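Side-chain contacts in ABC transporter, permease protein, putative (Porphyromonas gingivalis, PDB 2P0S), which probably serves as part of the permease component of an ABC-type transporter, this chain being a single domain of the longer membrane protein: residues D29-V34 with S83-R88; V34-E37 with E42-K45; L94-I99 with Q109-S114. All blocks are in the same frame, centred on the assembly; numbering follows the deposited sequence.

Contact 1: D29-V34 with S83-R88; sequences DEFRFV and SNHISR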
loop_
_atom_site.group_PDB
_atom_site.type_symbol
_atom_site.label_atom_id
_atom_site.label_comp_id
_atom_site.label_asym_id
_atom_site.label_seq_id
_atom_site.Cartn_x
_atom_site.Cartn_y
_atom_site.Cartn_z
ATOM N N ASP A 29 -1.819 5.169 -8.665
ATOM C CA ASP A 29 -0.512 5.775 -8.952
ATOM C C ASP A 29 0.729 4.885 -8.803
ATOM O O ASP A 29 1.881 5.377 -8.853
ATOM C CB ASP A 29 -0.341 7.126 -8.218
ATOM C CG ASP A 29 -0.106 6.944 -6.721
ATOM O OD1 ASP A 29 0.371 7.934 -6.055
ATOM O OD2 ASP A 29 -0.398 5.828 -6.213
ATOM N N GLU A 30 0.518 3.576 -8.699
ATOM C CA GLU A 30 1.607 2.612 -8.549
ATOM C C GLU A 30 1.807 1.618 -9.696
ATOM O O GLU A 30 2.937 1.192 -9.913
ATOM C CB GLU A 30 1.356 1.720 -7.296
ATOM C CG GLU A 30 1.892 2.320 -6.033
ATOM C CD GLU A 30 1.973 1.256 -4.934
ATOM O OE1 GLU A 30 0.887 0.995 -4.321
ATOM O OE2 GLU A 30 3.111 0.683 -4.737
ATOM N N PHE A 31 0.682 1.163 -10.297
ATOM C CA PHE A 31 0.671 0.168 -11.355
ATOM C C PHE A 31 -0.168 0.673 -12.561
ATOM O O PHE A 31 -1.098 1.482 -12.380
ATOM C CB PHE A 31 0.158 -1.192 -10.922
ATOM C CG PHE A 31 0.719 -1.628 -9.589
ATOM C CD1 PHE A 31 2.055 -2.005 -9.491
ATOM C CD2 PHE A 31 -0.063 -1.604 -8.456
ATOM C CE1 PHE A 31 2.581 -2.431 -8.286
ATOM C CE2 PHE A 31 0.508 -1.959 -7.229
ATOM C CZ PHE A 31 1.818 -2.347 -7.193
ATOM N N ARG A 32 0.095 0.084 -13.711
ATOM C CA ARG A 32 -0.568 0.467 -14.926
ATOM C C ARG A 32 -1.704 -0.551 -15.236
ATOM O O ARG A 32 -1.461 -1.597 -15.862
ATOM C CB ARG A 32 0.488 0.557 -16.060
ATOM C CG ARG A 32 -0.038 1.298 -17.187
ATOM C CD ARG A 32 0.850 1.121 -18.480
ATOM N NE ARG A 32 -0.063 1.209 -19.607
ATOM C CZ ARG A 32 -0.182 0.341 -20.619
ATOM N NH1 ARG A 32 -1.108 0.564 -21.570
ATOM N NH2 ARG A 32 0.585 -0.752 -20.681
ATOM N N PHE A 33 -2.942 -0.247 -14.829
ATOM C CA PHE A 33 -3.977 -1.213 -15.036
ATOM C C PHE A 33 -4.663 -1.106 -16.386
ATOM O O PHE A 33 -5.043 0.040 -16.827
ATOM C CB PHE A 33 -5.035 -1.072 -13.889
ATOM C CG PHE A 33 -4.490 -1.518 -12.549
ATOM C CD1 PHE A 33 -4.525 -2.906 -12.215
ATOM C CD2 PHE A 33 -4.024 -0.635 -11.590
ATOM C CE1 PHE A 33 -4.008 -3.348 -11.034
ATOM C CE2 PHE A 33 -3.510 -1.082 -10.317
ATOM C CZ PHE A 33 -3.542 -2.465 -10.006
ATOM N N VAL A 34 -4.911 -2.249 -17.027
ATOM C CA VAL A 34 -5.668 -2.289 -18.253
ATOM C C VAL A 34 -6.701 -3.334 -18.306
ATOM O O VAL A 34 -6.648 -4.223 -17.454
ATOM C CB VAL A 34 -4.702 -2.484 -19.487
ATOM C CG1 VAL A 34 -3.562 -1.486 -19.425
ATOM C CG2 VAL A 34 -4.083 -3.907 -19.457
ATOM N N SER A 83 0.200 -7.514 -4.575
ATOM C CA SER A 83 -0.980 -8.110 -3.897
ATOM C C SER A 83 -1.426 -7.238 -2.741
ATOM O O SER A 83 -2.622 -7.072 -2.514
ATOM C CB SER A 83 -0.627 -9.494 -3.388
ATOM O OG SER A 83 -1.680 -9.794 -2.375
ATOM N N ASN A 84 -0.457 -6.711 -1.983
ATOM C CA ASN A 84 -0.740 -5.789 -0.845
ATOM C C ASN A 84 -1.767 -4.761 -1.264
ATOM O O ASN A 84 -2.932 -4.751 -0.754
ATOM C CB ASN A 84 0.540 -5.093 -0.331
ATOM C CG ASN A 84 1.433 -6.044 0.432
ATOM O OD1 ASN A 84 2.607 -5.735 0.737
ATOM N ND2 ASN A 84 0.876 -7.220 0.771
ATOM N N HIS A 85 -1.361 -3.993 -2.257
ATOM C CA HIS A 85 -2.037 -2.772 -2.781
ATOM C C HIS A 85 -3.404 -3.143 -3.346
ATOM O O HIS A 85 -4.428 -2.541 -2.966
ATOM C CB HIS A 85 -1.171 -2.223 -3.937
ATOM C CG HIS A 85 -1.649 -0.917 -4.525
ATOM N ND1 HIS A 85 -1.731 0.258 -3.793
ATOM C CD2 HIS A 85 -2.011 -0.582 -5.793
ATOM C CE1 HIS A 85 -2.138 1.250 -4.577
ATOM N NE2 HIS A 85 -2.294 0.769 -5.793
ATOM N N ILE A 86 -3.449 -4.176 -4.177
ATOM C CA ILE A 86 -4.658 -4.633 -4.823
ATOM C C ILE A 86 -5.615 -5.160 -3.744
ATOM O O ILE A 86 -6.805 -4.822 -3.775
ATOM C CB ILE A 86 -4.359 -5.684 -5.835
ATOM C CG1 ILE A 86 -3.602 -4.975 -7.037
ATOM C CG2 ILE A 86 -5.602 -6.380 -6.276
ATOM C CD1 ILE A 86 -3.168 -5.961 -8.147
ATOM N N SER A 87 -5.107 -5.912 -2.801
ATOM C CA SER A 87 -5.990 -6.509 -1.717
ATOM C C SER A 87 -6.667 -5.411 -0.875
ATOM O O SER A 87 -7.858 -5.504 -0.538
ATOM C CB SER A 87 -5.117 -7.349 -0.788
ATOM O OG SER A 87 -4.579 -8.501 -1.486
ATOM N N ARG A 88 -5.893 -4.364 -0.576
ATOM C CA ARG A 88 -6.455 -3.226 0.235
ATOM C C ARG A 88 -7.487 -2.429 -0.544
ATOM O O ARG A 88 -8.496 -1.969 0.010
ATOM C CB ARG A 88 -5.394 -2.286 0.745
ATOM C CG ARG A 88 -4.479 -2.841 1.876
ATOM C CD ARG A 88 -3.246 -1.889 2.220
ATOM N NE ARG A 88 -2.411 -2.566 3.199
ATOM C CZ ARG A 88 -2.679 -2.437 4.498
ATOM N NH1 ARG A 88 -3.685 -1.653 4.871
ATOM N NH2 ARG A 88 -1.914 -3.100 5.413
#
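Glu-30 and Phe-31 both converge on the ring of His-85, which illustrates how one imidazole can join the residues leading into a strand to a helix by means other than a hydrogen bond. Glu-30 approaches from above: its OE1 sits over one face of the imidazole, 2.8 Å from His-85 ND1, and its carboxylate is turned 78° from the ring plane. An N-H in the plane of the ring cannot aim at an oxygen so placed, and the pair is a close polar approach rather than a hydrogen bond. Phe-31 offers its rim, with CE2 packed 3.2 Å from His-85 CD2; the two rings are oblique, their planes 65° apart. Further along, the ring of Phe-33 turns its edge to Ile-86, CZ lying 3.9 Å from Ile-86 CG1. With CG of His-85 trans to its own backbone N (chi1 -175°), the ring is carried off helix 80-100 toward the residues leading into strand 32-35. In the second shell Asn-28 OD1 accepts from the backbone N of both Glu-30 and Phe-31, while its ND2 bonds to His-85 NE2. Since an amide nitrogen donates, NE2 is probably the acceptor. That bond favours a neutral ring with its proton on ND1, whereas the nearby carboxylate would probably favour a positive one, so the charge of His-85 is left open.

Contact 2: V34-E37 with E42-K45; sequences VHAE and EYRK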
loop_
_atom_site.group_PDB
_atom_site.type_symbol
_atom_site.label_atom_id
_atom_site.label_comp_id
_atom_site.label_asym_id
_atom_site.label_seq_id
_atom_site.Cartn_x
_atom_site.Cartn_y
_atom_site.Cartn_z
ATOM N N VAL A 34 -4.911 -2.249 -17.027
ATOM C CA VAL A 34 -5.668 -2.289 -18.253
ATOM C C VAL A 34 -6.701 -3.334 -18.306
ATOM O O VAL A 34 -6.648 -4.223 -17.454
ATOM C CB VAL A 34 -4.702 -2.484 -19.487
ATOM C CG1 VAL A 34 -3.562 -1.486 -19.425
ATOM C CG2 VAL A 34 -4.083 -3.907 -19.457
ATOM N N HIS A 35 -7.631 -3.302 -19.252
ATOM C CA HIS A 35 -8.736 -4.307 -19.342
ATOM C C HIS A 35 -8.146 -5.504 -19.970
ATOM O O HIS A 35 -7.492 -5.392 -21.103
ATOM C CB HIS A 35 -9.815 -3.732 -20.280
ATOM C CG HIS A 35 -10.957 -4.635 -20.483
ATOM N ND1 HIS A 35 -11.809 -4.961 -19.428
ATOM C CD2 HIS A 35 -11.386 -5.329 -21.553
ATOM C CE1 HIS A 35 -12.725 -5.792 -19.864
ATOM N NE2 HIS A 35 -12.490 -6.056 -21.145
ATOM N N ALA A 36 -8.362 -6.668 -19.404
ATOM C CA ALA A 36 -7.964 -7.927 -20.093
ATOM C C ALA A 36 -8.782 -8.171 -21.330
ATOM O O ALA A 36 -10.010 -8.331 -21.285
ATOM C CB ALA A 36 -8.128 -9.146 -19.093
ATOM N N GLU A 37 -8.079 -8.262 -22.462
ATOM C CA GLU A 37 -8.683 -8.685 -23.691
ATOM C C GLU A 37 -8.545 -10.180 -23.992
ATOM O O GLU A 37 -9.120 -10.619 -24.958
ATOM C CB GLU A 37 -8.044 -7.859 -24.839
ATOM C CG GLU A 37 -8.419 -6.377 -24.698
ATOM C CD GLU A 37 -9.898 -6.061 -24.934
ATOM O OE1 GLU A 37 -10.253 -4.883 -24.770
ATOM O OE2 GLU A 37 -10.733 -6.954 -25.251
ATOM N N GLU A 42 -4.389 -17.563 -21.862
ATOM C CA GLU A 42 -3.818 -17.060 -23.141
ATOM C C GLU A 42 -2.682 -16.122 -23.011
ATOM O O GLU A 42 -1.751 -16.217 -23.863
ATOM C CB GLU A 42 -4.904 -16.434 -23.982
ATOM C CG GLU A 42 -5.965 -17.408 -24.292
ATOM C CD GLU A 42 -7.047 -16.730 -25.025
ATOM O OE1 GLU A 42 -7.611 -15.770 -24.451
ATOM O OE2 GLU A 42 -7.281 -17.098 -26.198
ATOM N N TYR A 43 -2.752 -15.139 -22.099
ATOM C CA TYR A 43 -1.625 -14.282 -21.830
ATOM C C TYR A 43 -0.379 -15.121 -21.396
ATOM O O TYR A 43 0.762 -14.823 -21.792
ATOM C CB TYR A 43 -1.964 -13.227 -20.761
ATOM C CG TYR A 43 -2.842 -12.122 -21.204
ATOM C CD1 TYR A 43 -2.466 -11.292 -22.256
ATOM C CD2 TYR A 43 -4.045 -11.796 -20.479
ATOM C CE1 TYR A 43 -3.256 -10.217 -22.639
ATOM C CE2 TYR A 43 -4.834 -10.685 -20.850
ATOM C CZ TYR A 43 -4.404 -9.918 -21.964
ATOM O OH TYR A 43 -5.091 -8.803 -22.378
ATOM N N ARG A 44 -0.579 -16.163 -20.601
ATOM C CA ARG A 44 0.537 -16.992 -20.230
ATOM C C ARG A 44 1.240 -17.559 -21.467
ATOM O O ARG A 44 2.429 -17.550 -21.515
ATOM C CB ARG A 44 0.096 -18.217 -19.422
ATOM C CG ARG A 44 1.264 -19.017 -18.785
ATOM C CD ARG A 44 0.700 -20.221 -17.862
ATOM N NE ARG A 44 0.070 -21.191 -18.772
ATOM C CZ ARG A 44 0.801 -22.110 -19.474
ATOM N NH1 ARG A 44 2.119 -22.209 -19.280
ATOM N NH2 ARG A 44 0.224 -22.943 -20.337
ATOM N N LYS A 45 0.459 -18.175 -22.341
ATOM C CA LYS A 45 1.006 -18.887 -23.499
ATOM C C LYS A 45 1.740 -17.909 -24.436
ATOM O O LYS A 45 2.805 -18.271 -25.015
ATOM C CB LYS A 45 -0.124 -19.602 -24.249
ATOM C CG LYS A 45 -0.867 -20.744 -23.393
ATOM C CD LYS A 45 -2.058 -21.406 -24.216
ATOM C CE LYS A 45 -2.498 -22.863 -23.768
ATOM N NZ LYS A 45 -1.855 -24.111 -24.428
#
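Tyr-43 reaches from helix 40-51 to Ala-36 and Glu-37, just past the end of strand 32-35, and carries nearly all of this contact. At its root CB points across the gap, and a chi1 of -74°, with CG trans to the carbonyl carbon, places CG beside the backbone N and lets the ring reach the chain after the strand. Partway out, the methyl of Ala-36 lies at the ring's edge, its CB 4.0 Å from Tyr-43 CE2. Next along, CZ is 4.1 Å from the backbone N of Glu-37. The tip does the polar work: Tyr-43 OH accepts a hydrogen bond from Glu-37 N, 3.0 Å long and moderately bent, with 145° at the hydrogen. The same hydroxyl oxygen also rests 3.8 Å from Ala-36 CA, so the hydroxyl end meets main chain, while the ring edge meets a methyl. Trp-125 of the second subunit packs on Tyr-43 too, bringing the ring into the dimer interface, and the carbonyl of Tyr-43 is bonded to the hydroxyl of Tyr-75. Strand 32-35, helix 40-51 and strand 55-59 follow one another, and both strands run parallel to strand 11-16 between them; the tyrosine thus joins the crossover helix to the chain leaving the first strand of a beta-alpha-beta crossover.

Contact 3: L94-I99 with Q109-S114; sequences LSDKKI and QILADS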
loop_
_atom_site.group_PDB
_atom_site.type_symbol
_atom_site.label_atom_id
_atom_site.label_comp_id
_atom_site.label_asym_id
_atom_site.label_seq_id
_atom_site.Cartn_x
_atom_site.Cartn_y
_atom_site.Cartn_z
ATOM N N LEU A 94 -15.182 -3.385 -0.617
ATOM C CA LEU A 94 -16.185 -4.392 -0.163
ATOM C C LEU A 94 -16.668 -4.018 1.211
ATOM O O LEU A 94 -17.866 -4.224 1.465
ATOM C CB LEU A 94 -15.565 -5.825 -0.114
ATOM C CG LEU A 94 -15.106 -6.235 -1.558
ATOM C CD1 LEU A 94 -14.099 -7.429 -1.325
ATOM C CD2 LEU A 94 -16.304 -6.718 -2.327
ATOM N N SER A 95 -15.734 -3.569 2.063
ATOM C CA SER A 95 -16.128 -3.105 3.434
ATOM C C SER A 95 -17.154 -1.957 3.349
ATOM O O SER A 95 -18.284 -1.966 3.896
ATOM C CB SER A 95 -14.908 -2.663 4.176
ATOM O OG SER A 95 -14.074 -3.841 4.392
ATOM N N ASP A 96 -16.792 -0.964 2.554
ATOM C CA ASP A 96 -17.681 0.158 2.365
ATOM C C ASP A 96 -19.049 -0.203 1.760
ATOM O O ASP A 96 -20.062 0.503 2.069
ATOM C CB ASP A 96 -17.019 1.198 1.403
ATOM C CG ASP A 96 -15.943 2.013 2.062
ATOM O OD1 ASP A 96 -15.684 1.878 3.288
ATOM O OD2 ASP A 96 -15.312 2.832 1.324
ATOM N N LYS A 97 -19.078 -1.171 0.811
ATOM C CA LYS A 97 -20.312 -1.591 0.237
ATOM C C LYS A 97 -21.169 -2.200 1.347
ATOM O O LYS A 97 -22.385 -1.953 1.362
ATOM C CB LYS A 97 -20.055 -2.627 -0.835
ATOM C CG LYS A 97 -21.270 -3.112 -1.503
ATOM C CD LYS A 97 -20.925 -3.769 -2.889
ATOM C CE LYS A 97 -22.186 -4.115 -3.664
ATOM N NZ LYS A 97 -21.797 -5.049 -4.786
ATOM N N LYS A 98 -20.565 -3.020 2.194
ATOM C CA LYS A 98 -21.370 -3.626 3.293
ATOM C C LYS A 98 -21.814 -2.567 4.278
ATOM O O LYS A 98 -22.958 -2.555 4.728
ATOM C CB LYS A 98 -20.567 -4.659 4.049
ATOM C CG LYS A 98 -20.373 -5.983 3.300
ATOM C CD LYS A 98 -19.492 -6.929 4.124
ATOM C CE LYS A 98 -20.336 -7.976 4.814
ATOM N NZ LYS A 98 -19.503 -9.253 4.640
ATOM N N ILE A 99 -20.932 -1.659 4.656
ATOM C CA ILE A 99 -21.317 -0.551 5.593
ATOM C C ILE A 99 -22.502 0.215 5.003
ATOM O O ILE A 99 -23.513 0.528 5.699
ATOM C CB ILE A 99 -20.156 0.444 5.877
ATOM C CG1 ILE A 99 -19.009 -0.280 6.653
ATOM C CG2 ILE A 99 -20.667 1.641 6.770
ATOM C CD1 ILE A 99 -17.624 0.490 6.547
ATOM N N GLN A 109 -21.915 9.615 1.695
ATOM C CA GLN A 109 -21.174 10.872 1.902
ATOM C C GLN A 109 -20.282 10.760 3.122
ATOM O O GLN A 109 -19.140 11.207 3.149
ATOM C CB GLN A 109 -22.137 12.092 2.020
ATOM C CG GLN A 109 -22.969 12.395 0.715
ATOM C CD GLN A 109 -23.812 11.245 0.055
ATOM O OE1 GLN A 109 -23.805 11.121 -1.252
ATOM N NE2 GLN A 109 -24.573 10.422 0.893
ATOM N N ILE A 110 -20.845 10.201 4.217
ATOM C CA ILE A 110 -20.038 10.010 5.363
ATOM C C ILE A 110 -18.811 9.094 5.120
ATOM O O ILE A 110 -17.745 9.412 5.594
ATOM C CB ILE A 110 -20.888 9.411 6.527
ATOM C CG1 ILE A 110 -21.910 10.445 6.934
ATOM C CG2 ILE A 110 -19.995 8.999 7.677
ATOM C CD1 ILE A 110 -23.058 9.733 7.778
ATOM N N LEU A 111 -18.976 7.973 4.415
ATOM C CA LEU A 111 -17.869 7.082 4.140
ATOM C C LEU A 111 -16.820 7.908 3.345
ATOM O O LEU A 111 -15.590 7.835 3.606
ATOM C CB LEU A 111 -18.319 5.848 3.303
ATOM C CG LEU A 111 -19.117 4.873 4.232
ATOM C CD1 LEU A 111 -19.779 3.795 3.322
ATOM C CD2 LEU A 111 -18.290 4.227 5.457
ATOM N N ALA A 112 -17.328 8.632 2.352
ATOM C CA ALA A 112 -16.292 9.367 1.563
ATOM C C ALA A 112 -15.497 10.411 2.353
ATOM O O ALA A 112 -14.237 10.610 2.181
ATOM C CB ALA A 112 -17.031 10.010 0.393
ATOM N N ASP A 113 -16.202 11.120 3.222
ATOM C CA ASP A 113 -15.649 12.151 4.043
ATOM C C ASP A 113 -14.769 11.593 5.089
ATOM O O ASP A 113 -13.987 12.387 5.661
ATOM C CB ASP A 113 -16.727 13.112 4.587
ATOM C CG ASP A 113 -16.161 14.410 5.268
ATOM O OD1 ASP A 113 -15.389 15.241 4.636
ATOM O OD2 ASP A 113 -16.591 14.675 6.465
ATOM N N SER A 114 -14.880 10.283 5.375
ATOM C CA SER A 114 -14.083 9.734 6.476
ATOM C C SER A 114 -12.790 9.173 6.005
ATOM O O SER A 114 -11.965 8.777 6.822
ATOM C CB SER A 114 -14.836 8.622 7.218
ATOM O OG SER A 114 -16.094 9.122 7.750
#
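The carboxylate of Asp-96 is the flat side-chain group in touch with Leu-111, and the leucine methyl CD2 lies well off its plane, 4.1 Å from OD1. This is a helix-loop-helix arrangement in which the end of helix 80-100 is packed against the short helix 107-114, and it shows how a single leucine can fill most of such a joint. Leu-111 points at the partner helix, and both its methyls reach Ile-99, CD1 also meeting the main chain of Asp-96. There CD1 comes to 3.5 Å from the carbonyl oxygen Asp-96 O. CD2 of the leucine finds Ile-99 CG2 at 3.7 Å and Ile-99 CD1 at 3.9 Å. A chi1 of -74°, which sets CG trans to the carbonyl carbon, carries the fork into this position between the aspartate and the isoleucine. No hydrogen bond crosses between the two segments; what holds them is mainly apolar packing, with the stem of the aspartate passing the leucine in the opposite direction. The charged end of Asp-96 has its own partner, a salt bridge from OD2 to Lys-115, the residue after segment 109-114. Leu-111 of the second subunit also packs on Ile-99, and Ser-95 OG bonds to Ile-116 N of that subunit, so the joint is built into the dimer. Within segment 109-114 one further bond curls back on the chain: Ser-114 OG donates to Ile-110 O over 2.7 Å, approaching from above the carbonyl plane, 35° out of it.

The three contacts lie along a chain with two shared elements. Contacts 1 and 2 use strand 32-35, overlap at Val-34 and have centres 17 Å apart; contacts 1 and 3 use successive parts of helix 80-100, their centres 20 Å apart and their nearest atoms about 7 Å. Contacts 2 and 3 sit on opposite sides of the chain's centre, 32 Å apart between centres, whereas contact 1 is almost at that centre. All three also touch the second subunit, so each lies near the dimer interface. None adjoins the magnesium-binding residue Asp-62. An acetate, probably from the crystallisation liquor, is modelled implausibly close to Glu-30 of contact 1, and that detail is doubtful.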